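Local coordinates for fructooligosaccharide ABC transporter substrate-binding protein FusA (Streptococcus pneumoniae, PDB 5G5Y), which binds short- and long-chain fructooligosaccharides, with a preference for tetrasaccharides and larger, and delivers them to the FusBC-MsmK ABC transporter for import, at residues A[420-431]-A[481-489]. Residues are numbered along the deposited sequence; the frame is centred on the assembly and turned at random.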
loop_
_atom_site.group_PDB
_atom_site.type_symbol
_atom_site.label_atom_id
_atom_site.label_comp_id
_atom_site.label_asym_id
_atom_site.label_seq_id
_atom_site.Cartn_x
_atom_site.Cartn_y
_atom_site.Cartn_z
ATOM N N ASN A 420 -9.494 0.354 -14.977
ATOM C CA ASN A 420 -8.389 1.092 -14.424
ATOM C C ASN A 420 -8.625 1.561 -13.023
ATOM O O ASN A 420 -9.756 1.749 -12.589
ATOM C CB ASN A 420 -8.067 2.302 -15.310
ATOM C CG ASN A 420 -7.394 1.875 -16.627
ATOM O OD1 ASN A 420 -6.357 1.217 -16.619
ATOM N ND2 ASN A 420 -8.017 2.162 -17.705
ATOM N N ASN A 421 -7.514 1.772 -12.335
ATOM C CA ASN A 421 -7.488 2.607 -11.099
ATOM C C ASN A 421 -6.685 3.889 -11.412
ATOM O O ASN A 421 -6.367 4.144 -12.579
ATOM C CB ASN A 421 -6.975 1.826 -9.878
ATOM C CG ASN A 421 -5.533 1.389 -10.004
ATOM O OD1 ASN A 421 -4.891 1.671 -11.005
ATOM N ND2 ASN A 421 -5.009 0.722 -8.977
ATOM N N TYR A 422 -6.451 4.725 -10.399
ATOM C CA TYR A 422 -5.796 6.030 -10.613
ATOM C C TYR A 422 -4.277 5.841 -10.485
ATOM O O TYR A 422 -3.814 5.355 -9.429
ATOM C CB TYR A 422 -6.266 7.094 -9.589
ATOM C CG TYR A 422 -5.789 8.466 -10.064
ATOM C CD1 TYR A 422 -6.488 9.149 -11.032
ATOM C CD2 TYR A 422 -4.590 9.017 -9.614
ATOM C CE1 TYR A 422 -6.024 10.368 -11.522
ATOM C CE2 TYR A 422 -4.106 10.230 -10.120
ATOM C CZ TYR A 422 -4.819 10.888 -11.077
ATOM O OH TYR A 422 -4.352 12.112 -11.540
ATOM N N PRO A 423 -3.502 6.232 -11.512
ATOM C CA PRO A 423 -2.078 5.940 -11.505
ATOM C C PRO A 423 -1.267 6.901 -10.610
ATOM O O PRO A 423 -1.639 8.061 -10.429
ATOM C CB PRO A 423 -1.686 6.089 -12.967
ATOM C CG PRO A 423 -2.628 7.103 -13.496
ATOM C CD PRO A 423 -3.918 6.906 -12.763
ATOM N N ARG A 424 -0.154 6.409 -10.104
ATOM C CA ARG A 424 0.732 7.171 -9.199
ATOM C C ARG A 424 1.577 8.223 -9.955
ATOM O O ARG A 424 2.786 8.162 -9.886
ATOM C CB ARG A 424 1.712 6.180 -8.514
ATOM C CG ARG A 424 1.120 5.205 -7.519
ATOM C CD ARG A 424 0.282 5.990 -6.542
ATOM N NE ARG A 424 0.015 5.278 -5.308
ATOM C CZ ARG A 424 -1.080 5.450 -4.563
ATOM N NH1 ARG A 424 -2.043 6.295 -4.910
ATOM N NH2 ARG A 424 -1.216 4.749 -3.450
ATOM N N VAL A 425 0.937 9.172 -10.634
ATOM C CA VAL A 425 1.626 10.094 -11.528
ATOM C C VAL A 425 2.516 11.040 -10.737
ATOM O O VAL A 425 2.236 11.308 -9.599
ATOM C CB VAL A 425 0.638 10.914 -12.390
ATOM C CG1 VAL A 425 0.046 10.019 -13.462
ATOM C CG2 VAL A 425 -0.448 11.569 -11.527
ATOM N N PHE A 426 3.566 11.540 -11.378
ATOM C CA PHE A 426 4.453 12.556 -10.872
ATOM C C PHE A 426 3.985 13.955 -11.346
ATOM O O PHE A 426 4.097 14.283 -12.506
ATOM C CB PHE A 426 5.871 12.269 -11.442
ATOM C CG PHE A 426 6.997 12.907 -10.705
ATOM C CD1 PHE A 426 6.829 13.928 -9.795
ATOM C CD2 PHE A 426 8.307 12.463 -10.968
ATOM C CE1 PHE A 426 7.920 14.474 -9.117
ATOM C CE2 PHE A 426 9.390 13.007 -10.306
ATOM C CZ PHE A 426 9.210 14.005 -9.386
ATOM N N MET A 427 3.489 14.778 -10.439
ATOM C CA MET A 427 2.894 16.059 -10.787
ATOM C C MET A 427 3.930 17.200 -10.675
ATOM O O MET A 427 4.963 17.077 -10.016
ATOM C CB MET A 427 1.701 16.365 -9.860
ATOM C CG MET A 427 0.513 15.419 -10.025
ATOM S SD MET A 427 -0.915 15.990 -9.086
ATOM C CE MET A 427 -2.147 14.732 -9.445
ATOM N N THR A 428 3.616 18.324 -11.296
ATOM C CA THR A 428 4.432 19.517 -11.097
ATOM C C THR A 428 4.373 19.992 -9.662
ATOM O O THR A 428 3.430 19.672 -8.890
ATOM C CB THR A 428 3.994 20.678 -11.984
ATOM O OG1 THR A 428 2.640 21.051 -11.671
ATOM C CG2 THR A 428 4.139 20.323 -13.430
ATOM N N GLN A 429 5.355 20.830 -9.305
ATOM C CA GLN A 429 5.390 21.394 -7.946
ATOM C C GLN A 429 4.110 22.182 -7.651
ATOM O O GLN A 429 3.511 22.018 -6.601
ATOM C CB GLN A 429 6.664 22.262 -7.747
ATOM C CG GLN A 429 7.060 22.500 -6.287
ATOM C CD GLN A 429 8.586 22.427 -6.043
ATOM O OE1 GLN A 429 9.403 22.837 -6.882
ATOM N NE2 GLN A 429 8.969 21.865 -4.893
ATOM N N GLU A 430 3.677 23.005 -8.601
ATOM C CA GLU A 430 2.475 23.813 -8.460
ATOM C C GLU A 430 1.224 22.964 -8.211
ATOM O O GLU A 430 0.391 23.279 -7.355
ATOM C CB GLU A 430 2.265 24.636 -9.725
ATOM C CG GLU A 430 1.127 25.635 -9.632
ATOM C CD GLU A 430 0.737 26.229 -10.983
ATOM O OE1 GLU A 430 1.193 25.729 -12.042
ATOM O OE2 GLU A 430 -0.048 27.203 -10.977
ATOM N N ASP A 431 1.085 21.917 -8.996
ATOM C CA ASP A 431 -0.034 20.989 -8.811
ATOM C C ASP A 431 0.058 20.223 -7.504
ATOM O O ASP A 431 -0.959 20.086 -6.804
ATOM C CB ASP A 431 -0.213 20.074 -10.017
ATOM C CG ASP A 431 -0.780 20.821 -11.238
ATOM O OD1 ASP A 431 -1.479 21.838 -11.051
ATOM O OD2 ASP A 431 -0.541 20.410 -12.389
ATOM N N ILE A 481 -7.489 18.738 -12.068
ATOM C CA ILE A 481 -6.072 18.388 -11.978
ATOM C C ILE A 481 -5.858 16.865 -12.126
ATOM O O ILE A 481 -5.005 16.420 -12.915
ATOM C CB ILE A 481 -5.416 18.890 -10.691
ATOM C CG1 ILE A 481 -5.343 20.429 -10.730
ATOM C CG2 ILE A 481 -4.034 18.261 -10.537
ATOM C CD1 ILE A 481 -5.210 21.052 -9.367
ATOM N N LYS A 482 -6.645 16.094 -11.392
ATOM C CA LYS A 482 -6.533 14.637 -11.433
ATOM C C LYS A 482 -6.816 14.108 -12.837
ATOM O O LYS A 482 -6.105 13.217 -13.357
ATOM C CB LYS A 482 -7.439 14.001 -10.379
ATOM C CG LYS A 482 -7.017 14.248 -8.917
ATOM C CD LYS A 482 -5.857 13.366 -8.499
ATOM C CE LYS A 482 -5.387 13.642 -7.071
ATOM N NZ LYS A 482 -4.350 12.649 -6.662
ATOM N N GLN A 483 -7.842 14.666 -13.481
ATOM C CA GLN A 483 -8.189 14.254 -14.833
ATOM C C GLN A 483 -7.093 14.627 -15.810
ATOM O O GLN A 483 -6.805 13.870 -16.716
ATOM C CB GLN A 483 -9.532 14.889 -15.280
ATOM C CG GLN A 483 -10.076 14.357 -16.566
ATOM C CD GLN A 483 -10.560 12.931 -16.439
ATOM O OE1 GLN A 483 -11.466 12.657 -15.669
ATOM N NE2 GLN A 483 -10.003 12.028 -17.242
ATOM N N LYS A 484 -6.491 15.809 -15.649
ATOM C CA LYS A 484 -5.403 16.206 -16.506
ATOM C C LYS A 484 -4.245 15.193 -16.488
ATOM O O LYS A 484 -3.762 14.753 -17.531
ATOM C CB LYS A 484 -4.918 17.611 -16.118
ATOM C CG LYS A 484 -3.739 18.163 -16.920
ATOM C CD LYS A 484 -3.344 19.555 -16.418
ATOM C CE LYS A 484 -2.555 19.483 -15.123
ATOM N NZ LYS A 484 -2.009 20.803 -14.695
ATOM N N TYR A 485 -3.789 14.838 -15.308
ATOM C CA TYR A 485 -2.714 13.862 -15.207
ATOM C C TYR A 485 -3.112 12.457 -15.682
ATOM O O TYR A 485 -2.280 11.753 -16.257
ATOM C CB TYR A 485 -2.136 13.837 -13.799
ATOM C CG TYR A 485 -1.290 15.047 -13.528
ATOM C CD1 TYR A 485 0.023 15.108 -13.991
ATOM C CD2 TYR A 485 -1.807 16.154 -12.852
ATOM C CE1 TYR A 485 0.800 16.223 -13.781
ATOM C CE2 TYR A 485 -1.028 17.271 -12.621
ATOM C CZ TYR A 485 0.273 17.310 -13.109
ATOM O OH TYR A 485 1.075 18.427 -12.916
ATOM N N TYR A 486 -4.369 12.075 -15.465
ATOM C CA TYR A 486 -4.872 10.787 -15.957
ATOM C C TYR A 486 -4.795 10.721 -17.480
ATOM O O TYR A 486 -4.272 9.740 -18.059
ATOM C CB TYR A 486 -6.295 10.510 -15.466
ATOM C CG TYR A 486 -6.753 9.154 -15.925
ATOM C CD1 TYR A 486 -6.326 8.022 -15.269
ATOM C CD2 TYR A 486 -7.552 8.985 -17.058
ATOM C CE1 TYR A 486 -6.695 6.758 -15.685
ATOM C CE2 TYR A 486 -7.940 7.691 -17.485
ATOM C CZ TYR A 486 -7.480 6.582 -16.779
ATOM O OH TYR A 486 -7.763 5.250 -17.110
ATOM N N ASP A 487 -5.282 11.788 -18.126
ATOM C CA ASP A 487 -5.252 11.856 -19.580
ATOM C C ASP A 487 -3.812 11.842 -20.081
ATOM O O ASP A 487 -3.521 11.127 -21.027
ATOM C CB ASP A 487 -6.013 13.083 -20.125
ATOM C CG ASP A 487 -7.517 13.063 -19.772
ATOM O OD1 ASP A 487 -8.086 11.998 -19.406
ATOM O OD2 ASP A 487 -8.151 14.122 -19.877
ATOM N N GLN A 488 -2.916 12.609 -19.469
ATOM C CA GLN A 488 -1.502 12.579 -19.877
ATOM C C GLN A 488 -0.859 11.172 -19.737
ATOM O O GLN A 488 -0.118 10.717 -20.614
ATOM C CB GLN A 488 -0.686 13.597 -19.085
ATOM C CG GLN A 488 -0.942 15.039 -19.473
ATOM C CD GLN A 488 -0.250 16.061 -18.566
ATOM O OE1 GLN A 488 0.492 15.710 -17.633
ATOM N NE2 GLN A 488 -0.504 17.345 -18.835
ATOM N N TYR A 489 -1.114 10.511 -18.611
ATOM C CA TYR A 489 -0.666 9.127 -18.391
ATOM C C TYR A 489 -1.110 8.172 -19.500
ATOM O O TYR A 489 -0.294 7.376 -20.000
ATOM C CB TYR A 489 -1.159 8.623 -17.036
ATOM C CG TYR A 489 -0.789 7.214 -16.723
ATOM C CD1 TYR A 489 0.474 6.883 -16.261
ATOM C CD2 TYR A 489 -1.710 6.205 -16.890
ATOM C CE1 TYR A 489 0.796 5.558 -15.959
ATOM C CE2 TYR A 489 -1.411 4.896 -16.580
ATOM C CZ TYR A 489 -0.157 4.579 -16.123
ATOM O OH TYR A 489 0.072 3.265 -15.861
#
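Tyr485 sets its phenol OH against Asp431 and Thr428, with Met427 over one face of the ring. The OH donates to the anti lone pair of Asp431 OD2 at 2.6 Å and accepts a nearly straight bond from the backbone N of Thr428, 3.0 Å away. Thr428 is also the N-cap of the following helix, its OG1 receiving Asp431 N, so the tyrosine binds right at that helix start. Lys484 NZ forms a salt bridge with Asp431 OD2, 2.8 Å, on the syn side and somewhat out of the carboxylate plane; two donors thus share one oxygen, which would be expected to favour the charged carboxylate. Met427 CG lies 3.5 Å from the Tyr485 centroid, beside its own backbone N (chi1 -66°), and the extended chain carries SD obliquely past in a Met-aromatic contact.

Further along, Tyr422 meets Lys482 O at its ring edge: its OH donates at 2.8 Å, in the carbonyl plane, although that oxygen already accepts Tyr486 N. Pro423 works two ways, setting CB squarely over the Tyr489 ring, 3.7 Å from its centroid, and CD against the edge of Tyr486. Val425 CG2 packs against Tyr485 CB.

The loop leading into helix 429-455 is thereby joined to helix 475-492, the chain's last, about 8 Å (Lys482 to Phe220 side chains) from a calcium site; strand 210-212 touches Tyr422, Lys482 and Tyr486, and Phe426 touches helix 69-77.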